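Local coordinates for dihydrodipicolinate synthase family protein (Sinorhizobium meliloti, PDB 4DNH) that is of unknown function but adopts a TIM-barrel fold and may be related to dihydrodipicolinate synthase-type enzymes, at residues T121-P126 with L136-S141; L114-A119 with G150-L155; L155-A160 with P197-Y202. All blocks are in the same frame, centred on the assembly; numbering follows the deposited sequence.

Overall arrangement
All three contacts belong to one eight-stranded parallel barrel and follow its third, fourth and fifth strands. Interaction 2 pairs strand 115-119 with strand 153-155. Interaction 1 is nested within the chain loop that this pairing closes, and packs the loop after strand 115-119 on helix 132-148. Interaction 3 comes later, between the exit of strand 153-155 and the loop after strand 186-191, sharing Leu-155 with interaction 2. Centres of interactions 1 and 3 lie about 12 Å apart, of 1 and 2 about 16 Å, of 2 and 3 about 18 Å. Tyr-139 joins them: its OH is hydrogen-bonded to Met-156 O, while its ring packs on Leu-155. Strand pairing continues into loop packing at the C-terminal strand ends.

Interaction 1. Residues T121-P126 with L136-S141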
loop_
_atom_site.group_PDB
_atom_site.type_symbol
_atom_site.label_atom_id
_atom_site.label_comp_id
_atom_site.label_asym_id
_atom_site.label_seq_id
_atom_site.Cartn_x
_atom_site.Cartn_y
_atom_site.Cartn_z
ATOM N N THR A 121 1.370 1.643 -16.741
ATOM C CA THR A 121 1.496 2.466 -17.922
ATOM C C THR A 121 2.321 3.731 -17.602
ATOM O O THR A 121 2.621 4.534 -18.486
ATOM C CB THR A 121 0.077 2.795 -18.426
ATOM O OG1 THR A 121 -0.215 1.988 -19.579
ATOM C CG2 THR A 121 -0.093 4.273 -18.747
ATOM N N ASP A 122 2.711 3.867 -16.335
ATOM C CA ASP A 122 3.335 5.093 -15.807
ATOM C C ASP A 122 4.520 5.708 -16.583
ATOM O O ASP A 122 4.918 6.834 -16.297
ATOM C CB ASP A 122 3.662 4.961 -14.307
ATOM C CG ASP A 122 4.348 3.641 -13.956
ATOM O OD1 ASP A 122 3.937 2.571 -14.455
ATOM O OD2 ASP A 122 5.293 3.674 -13.147
ATOM N N HIS A 123 5.074 4.997 -17.568
ATOM C CA HIS A 123 6.109 5.602 -18.416
ATOM C C HIS A 123 5.535 6.361 -19.594
ATOM O O HIS A 123 6.275 6.878 -20.430
ATOM C CB HIS A 123 7.123 4.559 -18.876
ATOM C CG HIS A 123 6.545 3.521 -19.793
ATOM N ND1 HIS A 123 5.831 2.481 -19.340
ATOM C CD2 HIS A 123 6.587 3.399 -21.175
ATOM C CE1 HIS A 123 5.437 1.727 -20.376
ATOM N NE2 HIS A 123 5.900 2.292 -21.500
ATOM N N LEU A 124 4.210 6.435 -19.666
ATOM C CA LEU A 124 3.514 7.054 -20.788
ATOM C C LEU A 124 2.651 8.231 -20.333
ATOM O O LEU A 124 1.711 8.058 -19.551
ATOM C CB LEU A 124 2.653 6.019 -21.509
ATOM C CG LEU A 124 1.809 6.467 -22.703
ATOM C CD1 LEU A 124 2.692 7.043 -23.802
ATOM C CD2 LEU A 124 0.982 5.296 -23.226
ATOM N N ALA A 125 2.985 9.417 -20.840
ATOM C CA ALA A 125 2.295 10.658 -20.496
ATOM C C ALA A 125 0.892 10.662 -21.098
ATOM O O ALA A 125 0.741 10.393 -22.292
ATOM C CB ALA A 125 3.097 11.855 -21.000
ATOM N N PRO A 126 -0.143 10.926 -20.268
ATOM C CA PRO A 126 -1.496 11.161 -20.805
ATOM C C PRO A 126 -1.441 12.239 -21.880
ATOM O O PRO A 126 -0.828 13.286 -21.669
ATOM C CB PRO A 126 -2.278 11.661 -19.586
ATOM C CG PRO A 126 -1.582 11.041 -18.417
ATOM C CD PRO A 126 -0.128 10.893 -18.791
ATOM N N LEU A 136 -1.682 -0.350 -24.968
ATOM C CA LEU A 136 -1.402 -1.785 -24.917
ATOM C C LEU A 136 0.091 -2.058 -24.932
ATOM O O LEU A 136 0.578 -2.917 -24.191
ATOM C CB LEU A 136 -2.086 -2.526 -26.057
ATOM C CG LEU A 136 -3.603 -2.615 -25.910
ATOM C CD1 LEU A 136 -4.247 -3.066 -27.221
ATOM C CD2 LEU A 136 -3.990 -3.509 -24.737
ATOM N N ALA A 137 0.808 -1.312 -25.768
ATOM C CA ALA A 137 2.260 -1.421 -25.855
ATOM C C ALA A 137 2.901 -1.086 -24.501
ATOM O O ALA A 137 3.812 -1.776 -24.043
ATOM C CB ALA A 137 2.798 -0.524 -26.968
ATOM N N ALA A 138 2.386 -0.050 -23.847
ATOM C CA ALA A 138 2.866 0.349 -22.533
ATOM C C ALA A 138 2.692 -0.773 -21.494
ATOM O O ALA A 138 3.659 -1.147 -20.821
ATOM C CB ALA A 138 2.174 1.626 -22.097
ATOM N N TYR A 139 1.480 -1.321 -21.384
ATOM C CA TYR A 139 1.215 -2.458 -20.500
ATOM C C TYR A 139 2.112 -3.660 -20.779
ATOM O O TYR A 139 2.760 -4.188 -19.872
ATOM C CB TYR A 139 -0.238 -2.918 -20.605
ATOM C CG TYR A 139 -1.187 -2.244 -19.651
ATOM C CD1 TYR A 139 -1.038 -2.374 -18.269
ATOM C CD2 TYR A 139 -2.238 -1.481 -20.128
ATOM C CE1 TYR A 139 -1.911 -1.741 -17.396
ATOM C CE2 TYR A 139 -3.121 -0.851 -19.266
ATOM C CZ TYR A 139 -2.962 -0.981 -17.907
ATOM O OH TYR A 139 -3.849 -0.339 -17.069
ATOM N N GLU A 140 2.149 -4.104 -22.028
ATOM C CA GLU A 140 2.933 -5.291 -22.338
ATOM C C GLU A 140 4.430 -5.078 -22.100
ATOM O O GLU A 140 5.134 -6.009 -21.689
ATOM C CB GLU A 140 2.613 -5.863 -23.734
ATOM C CG GLU A 140 3.033 -5.038 -24.942
ATOM C CD GLU A 140 2.534 -5.649 -26.249
ATOM O OE1 GLU A 140 3.351 -6.278 -26.965
ATOM O OE2 GLU A 140 1.321 -5.518 -26.552
ATOM N N SER A 141 4.899 -3.848 -22.313
ATOM C CA SER A 141 6.298 -3.520 -22.089
ATOM C C SER A 141 6.673 -3.798 -20.629
ATOM O O SER A 141 7.643 -4.512 -20.353
ATOM C CB SER A 141 6.562 -2.060 -22.460
ATOM O OG SER A 141 7.927 -1.718 -22.325
#
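Ala-138 packs its methyl group against Thr-121, His-123 and Leu-124, where a beta-alpha loop of the TIM barrel folds back onto the helix that follows it. Residues 121-124 form a type I beta turn, closed by Leu-124 N to Thr-121 O at 2.7 Å, and the turn lies against one flank of helix 132-148. The tight, buried part lies between Ala-138 CB and the side chains of Thr-121 and Leu-124. Thr-121 OG1 comes to 3.5 Å from this carbon, and Leu-124 CD2 touches it at 4.0 Å. The backbones are correspondingly close, with the CA atoms of Thr-121 and Ala-138 5.3 Å apart. Thr-121 OG1 also stands over one face of the Tyr-139 ring, displaced toward the CD2-CE2 rim, and the two side chains cross obliquely. At the far end of the ring Tyr-139 OH is hydrogen-bonded to Met-156 O, which fixes that end; Tyr-175 and Val-178 of helix 168-181 pack on the same side chain.

The solvent side is formed by His-123, an exposed residue. Its CG sits between the backbone N and the carbonyl carbon (chi1 66°), and the imidazole reaches the helix by its CE1 edge, with CE1 3.7 Å from Ala-138 CB. Past this touch the packing is looser: Ser-141 CB approaches CE1 only at 4.5 Å, and the sole apolar pair of side chains across the contact is that of Leu-124 and Ala-138. No hydrogen bond links the two segments. Polar fixation comes instead from Gln-142, one residue beyond the helical segment, whose NE2 bonds both His-123 ND1 and Asp-122 OD1, while Arg-87 forms a salt bridge with Asp-122 OD2. At the CE1 edge, Ala-138 O lies in the imidazole plane, 3.4 Å from His-123 CE1.

Interaction 2. Residues L114-A119 with G150-L155; sequences LIACGA and GGRIIL
Cys-117 O accepts Ile-154 N from well above its carbonyl plane, the donor standing 56° out of it, where two neighbouring parallel strands of the TIM barrel pair. The bond is nevertheless nearly straight at its hydrogen (173°) and measures 2.8 Å from Ile-154 N to Cys-117 O. The strands belong to a beta-alpha-beta unit with helix 132-148 between them, and their short axes diverge by 39°. Two further hydrogen bonds join the backbones: Cys-117 N to Arg-152 O at 2.7 Å and Ala-119 N to Ile-154 O at 2.8 Å.

Ala-116 and Ile-154 meet on one face of the sheet, CB to CG1 at 3.7 Å. Cys-117, Ala-119, Ile-153 and Leu-155 occupy the other, which helix 132-148 covers through Ile-146, Glu-147 and Tyr-139. The Arg-152 chain, bent at chi3, runs by the Ala-116 methyl, and its guanidinium forms a salt bridge through NH1 with Asp-227 of strand 226-232, tying this end of the pair to a more distant barrel strand. Its other terminal nitrogen, NH2, lies 3.9 Å from Leu-114 CD1.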
loop_
_atom_site.group_PDB
_atom_site.type_symbol
_atom_site.label_atom_id
_atom_site.label_comp_id
_atom_site.label_asym_id
_atom_site.label_seq_id
_atom_site.Cartn_x
_atom_site.Cartn_y
_atom_site.Cartn_z
ATOM N N LEU A 114 6.499 -14.134 -0.339
ATOM C CA LEU A 114 5.400 -13.873 -1.259
ATOM C C LEU A 114 5.490 -12.418 -1.744
ATOM O O LEU A 114 5.699 -11.490 -0.961
ATOM C CB LEU A 114 4.059 -14.154 -0.583
ATOM C CG LEU A 114 2.744 -13.615 -1.191
ATOM C CD1 LEU A 114 2.273 -14.441 -2.385
ATOM C CD2 LEU A 114 1.656 -13.565 -0.121
ATOM N N ILE A 115 5.332 -12.227 -3.046
ATOM C CA ILE A 115 5.601 -10.955 -3.681
ATOM C C ILE A 115 4.877 -10.900 -5.014
ATOM O O ILE A 115 4.785 -11.898 -5.732
ATOM C CB ILE A 115 7.137 -10.686 -3.834
ATOM C CG1 ILE A 115 7.399 -9.408 -4.637
ATOM C CG2 ILE A 115 7.867 -11.891 -4.443
ATOM C CD1 ILE A 115 8.707 -8.734 -4.305
ATOM N N ALA A 116 4.341 -9.723 -5.320
ATOM C CA ALA A 116 3.695 -9.465 -6.591
ATOM C C ALA A 116 4.008 -8.028 -6.950
ATOM O O ALA A 116 4.104 -7.162 -6.066
ATOM C CB ALA A 116 2.190 -9.694 -6.495
ATOM N N CYS A 117 4.133 -7.772 -8.244
ATOM C CA CYS A 117 4.775 -6.569 -8.721
ATOM C C CYS A 117 3.850 -5.724 -9.551
ATOM O O CYS A 117 3.256 -6.219 -10.511
ATOM C CB CYS A 117 5.986 -6.959 -9.555
ATOM S SG CYS A 117 7.073 -8.077 -8.651
ATOM N N GLY A 118 3.753 -4.443 -9.196
ATOM C CA GLY A 118 2.909 -3.522 -9.924
ATOM C C GLY A 118 3.362 -3.262 -11.349
ATOM O O GLY A 118 4.481 -2.774 -11.581
ATOM N N ALA A 119 2.476 -3.573 -12.294
ATOM C CA ALA A 119 2.706 -3.350 -13.724
ATOM C C ALA A 119 1.667 -2.380 -14.271
ATOM O O ALA A 119 0.451 -2.558 -14.068
ATOM C CB ALA A 119 2.648 -4.662 -14.488
ATOM N N GLY A 150 10.714 -13.206 -13.415
ATOM C CA GLY A 150 9.912 -14.211 -12.711
ATOM C C GLY A 150 8.917 -13.648 -11.715
ATOM O O GLY A 150 8.698 -14.237 -10.659
ATOM N N GLY A 151 8.307 -12.510 -12.036
ATOM C CA GLY A 151 7.378 -11.873 -11.107
ATOM C C GLY A 151 5.923 -12.126 -11.440
ATOM O O GLY A 151 5.543 -12.162 -12.610
ATOM N N ARG A 152 5.103 -12.329 -10.413
ATOM C CA ARG A 152 3.657 -12.235 -10.599
ATOM C C ARG A 152 3.234 -10.750 -10.571
ATOM O O ARG A 152 3.856 -9.921 -9.895
ATOM C CB ARG A 152 2.880 -13.120 -9.603
ATOM C CG ARG A 152 3.213 -12.950 -8.120
ATOM C CD ARG A 152 2.227 -13.710 -7.215
ATOM N NE ARG A 152 0.830 -13.305 -7.436
ATOM C CZ ARG A 152 -0.203 -13.605 -6.646
ATOM N NH1 ARG A 152 -1.417 -13.173 -6.962
ATOM N NH2 ARG A 152 -0.037 -14.327 -5.543
ATOM N N ILE A 153 2.197 -10.426 -11.336
ATOM C CA ILE A 153 1.817 -9.052 -11.624
ATOM C C ILE A 153 0.627 -8.572 -10.803
ATOM O O ILE A 153 -0.313 -9.328 -10.552
ATOM C CB ILE A 153 1.457 -8.899 -13.122
ATOM C CG1 ILE A 153 2.722 -8.873 -13.978
ATOM C CG2 ILE A 153 0.624 -7.639 -13.381
ATOM C CD1 ILE A 153 3.063 -10.214 -14.557
ATOM N N ILE A 154 0.697 -7.316 -10.372
ATOM C CA ILE A 154 -0.458 -6.581 -9.890
ATOM C C ILE A 154 -0.723 -5.571 -10.984
ATOM O O ILE A 154 0.114 -4.713 -11.249
ATOM C CB ILE A 154 -0.176 -5.806 -8.596
ATOM C CG1 ILE A 154 0.082 -6.768 -7.446
ATOM C CG2 ILE A 154 -1.364 -4.909 -8.258
ATOM C CD1 ILE A 154 0.702 -6.113 -6.232
ATOM N N LEU A 155 -1.866 -5.691 -11.642
ATOM C CA LEU A 155 -2.122 -4.895 -12.822
ATOM C C LEU A 155 -2.696 -3.540 -12.423
ATOM O O LEU A 155 -3.844 -3.433 -11.984
ATOM C CB LEU A 155 -3.039 -5.642 -13.782
ATOM C CG LEU A 155 -3.209 -5.040 -15.170
ATOM C CD1 LEU A 155 -1.873 -4.984 -15.886
ATOM C CD2 LEU A 155 -4.213 -5.856 -15.962
#

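Interaction 3. Residues L155-A160 with P197-Y202; sequences LMASRA and PALEGY
Leu-199 to Tyr-202 form a type II beta turn, closed by a weak 3.5 Å bond from Tyr-202 N to Leu-199 O, and the turn meets the loop leaving strand 153-155 through its two end residues, so the contact joins two successive beta-alpha loops of the TIM barrel. The nearest backbone approach of the two segments is between the CA atoms of Arg-159 and Leu-199, 5.8 Å apart. Gly-201 holds a positive phi (68°) in the turn. Opposite, Ser-158 is the N-cap of helix 159-164, its OG bonded to Leu-161 N.

Tyr-202 lays one ring face under Ala-157: CB stands 3.9 Å from the centroid, 19° off the normal, a CH-pi contact. The ring's phenol OH accepts Ser-158 N at 3.2 Å and also bonds Tyr-175 OH, while Ser-158 O lies in the ring plane at the CE1 edge. A phenylalanine in its place would probably leave Ser-158 N and Tyr-175 OH without their shared hydroxyl partner.

Leu-199 CD1 reaches Ala-157 CB at 3.7 Å. Arg-159 crosses Leu-199 at about a right angle and rests CD on Ala-198 CB at 3.6 Å, with NE in a salt bridge to Asp-196. One water donates to both Arg-159 O (2.8 Å) and Ala-198 O (2.7 Å).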
loop_
_atom_site.group_PDB
_atom_site.type_symbol
_atom_site.label_atom_id
_atom_site.label_comp_id
_atom_site.label_asym_id
_atom_site.label_seq_id
_atom_site.Cartn_x
_atom_site.Cartn_y
_atom_site.Cartn_z
ATOM N N LEU A 155 -1.866 -5.691 -11.642
ATOM C CA LEU A 155 -2.122 -4.895 -12.822
ATOM C C LEU A 155 -2.696 -3.540 -12.423
ATOM O O LEU A 155 -3.844 -3.433 -11.984
ATOM C CB LEU A 155 -3.039 -5.642 -13.782
ATOM C CG LEU A 155 -3.209 -5.040 -15.170
ATOM C CD1 LEU A 155 -1.873 -4.984 -15.886
ATOM C CD2 LEU A 155 -4.213 -5.856 -15.962
HETATM N N MSE A 156 -1.872 -2.509 -12.568
HETATM C CA MSE A 156 -2.215 -1.174 -12.090
HETATM C C MSE A 156 -3.099 -0.444 -13.069
HETATM O O MSE A 156 -3.109 -0.753 -14.277
HETATM C CB MSE A 156 -0.915 -0.421 -11.823
HETATM C CG MSE A 156 -0.294 -0.971 -10.538
HETATM SE SE MSE A 156 1.426 -0.068 -10.201
HETATM C CE MSE A 156 0.798 1.364 -8.993
ATOM N N ALA A 157 -3.863 0.514 -12.548
ATOM C CA ALA A 157 -4.702 1.367 -13.375
ATOM C C ALA A 157 -3.803 2.313 -14.150
ATOM O O ALA A 157 -2.683 2.590 -13.728
ATOM C CB ALA A 157 -5.688 2.136 -12.519
ATOM N N SER A 158 -4.289 2.791 -15.288
ATOM C CA SER A 158 -3.468 3.525 -16.237
ATOM C C SER A 158 -3.946 4.976 -16.442
ATOM O O SER A 158 -5.106 5.228 -16.809
ATOM C CB SER A 158 -3.410 2.739 -17.555
ATOM O OG SER A 158 -3.144 3.550 -18.687
ATOM N N ARG A 159 -3.030 5.911 -16.182
ATOM C CA ARG A 159 -3.248 7.360 -16.320
ATOM C C ARG A 159 -3.664 7.685 -17.774
ATOM O O ARG A 159 -4.641 8.388 -17.995
ATOM C CB ARG A 159 -1.933 8.090 -15.961
ATOM C CG ARG A 159 -1.919 9.142 -14.844
ATOM C CD ARG A 159 -2.247 8.545 -13.484
ATOM N NE ARG A 159 -1.354 8.768 -12.316
ATOM C CZ ARG A 159 -0.220 9.475 -12.218
ATOM N NH1 ARG A 159 0.404 9.489 -11.040
ATOM N NH2 ARG A 159 0.293 10.154 -13.248
ATOM N N ALA A 160 -2.943 7.139 -18.759
ATOM C CA ALA A 160 -3.167 7.460 -20.181
ATOM C C ALA A 160 -4.512 6.945 -20.697
ATOM O O ALA A 160 -5.143 7.573 -21.563
ATOM C CB ALA A 160 -2.037 6.909 -21.038
ATOM N N PRO A 197 -5.632 11.600 -8.575
ATOM C CA PRO A 197 -6.673 12.402 -9.236
ATOM C C PRO A 197 -6.742 12.134 -10.747
ATOM O O PRO A 197 -7.816 12.202 -11.323
ATOM C CB PRO A 197 -6.251 13.853 -8.942
ATOM C CG PRO A 197 -5.377 13.755 -7.729
ATOM C CD PRO A 197 -4.655 12.440 -7.856
ATOM N N ALA A 198 -5.617 11.785 -11.368
ATOM C CA ALA A 198 -5.607 11.482 -12.808
ATOM C C ALA A 198 -6.271 10.136 -13.189
ATOM O O ALA A 198 -6.341 9.782 -14.374
ATOM C CB ALA A 198 -4.194 11.595 -13.382
ATOM N N LEU A 199 -6.766 9.400 -12.195
ATOM C CA LEU A 199 -7.510 8.164 -12.449
ATOM C C LEU A 199 -9.020 8.365 -12.339
ATOM O O LEU A 199 -9.770 7.447 -12.012
ATOM C CB LEU A 199 -7.031 7.048 -11.529
ATOM C CG LEU A 199 -5.617 6.593 -11.845
ATOM C CD1 LEU A 199 -5.253 5.415 -10.963
ATOM C CD2 LEU A 199 -5.483 6.246 -13.323
ATOM N N GLU A 200 -9.437 9.588 -12.648
ATOM C CA GLU A 200 -10.811 10.052 -12.548
ATOM C C GLU A 200 -11.770 9.334 -13.516
ATOM O O GLU A 200 -11.573 9.346 -14.741
ATOM C CB GLU A 200 -10.842 11.577 -12.767
ATOM C CG GLU A 200 -10.107 12.076 -14.014
ATOM C CD GLU A 200 -9.989 13.595 -14.099
ATOM O OE1 GLU A 200 -10.855 14.315 -13.547
ATOM O OE2 GLU A 200 -9.023 14.078 -14.735
ATOM N N GLY A 201 -12.806 8.715 -12.950
ATOM C CA GLY A 201 -13.810 7.985 -13.726
ATOM C C GLY A 201 -13.294 6.722 -14.398
ATOM O O GLY A 201 -13.677 6.424 -15.529
ATOM N N TYR A 202 -12.433 5.979 -13.704
ATOM C CA TYR A 202 -11.868 4.747 -14.251
ATOM C C TYR A 202 -12.952 3.673 -14.483
ATOM O O TYR A 202 -13.922 3.587 -13.715
ATOM C CB TYR A 202 -10.734 4.224 -13.359
ATOM C CG TYR A 202 -9.704 3.410 -14.109
ATOM C CD1 TYR A 202 -8.715 4.032 -14.864
ATOM C CD2 TYR A 202 -9.723 2.014 -14.068
ATOM C CE1 TYR A 202 -7.769 3.289 -15.558
ATOM C CE2 TYR A 202 -8.780 1.261 -14.754
ATOM C CZ TYR A 202 -7.803 1.902 -15.496
ATOM O OH TYR A 202 -6.871 1.162 -16.184
HETATM O O HOH W 1 -5.212 10.777 -16.634
#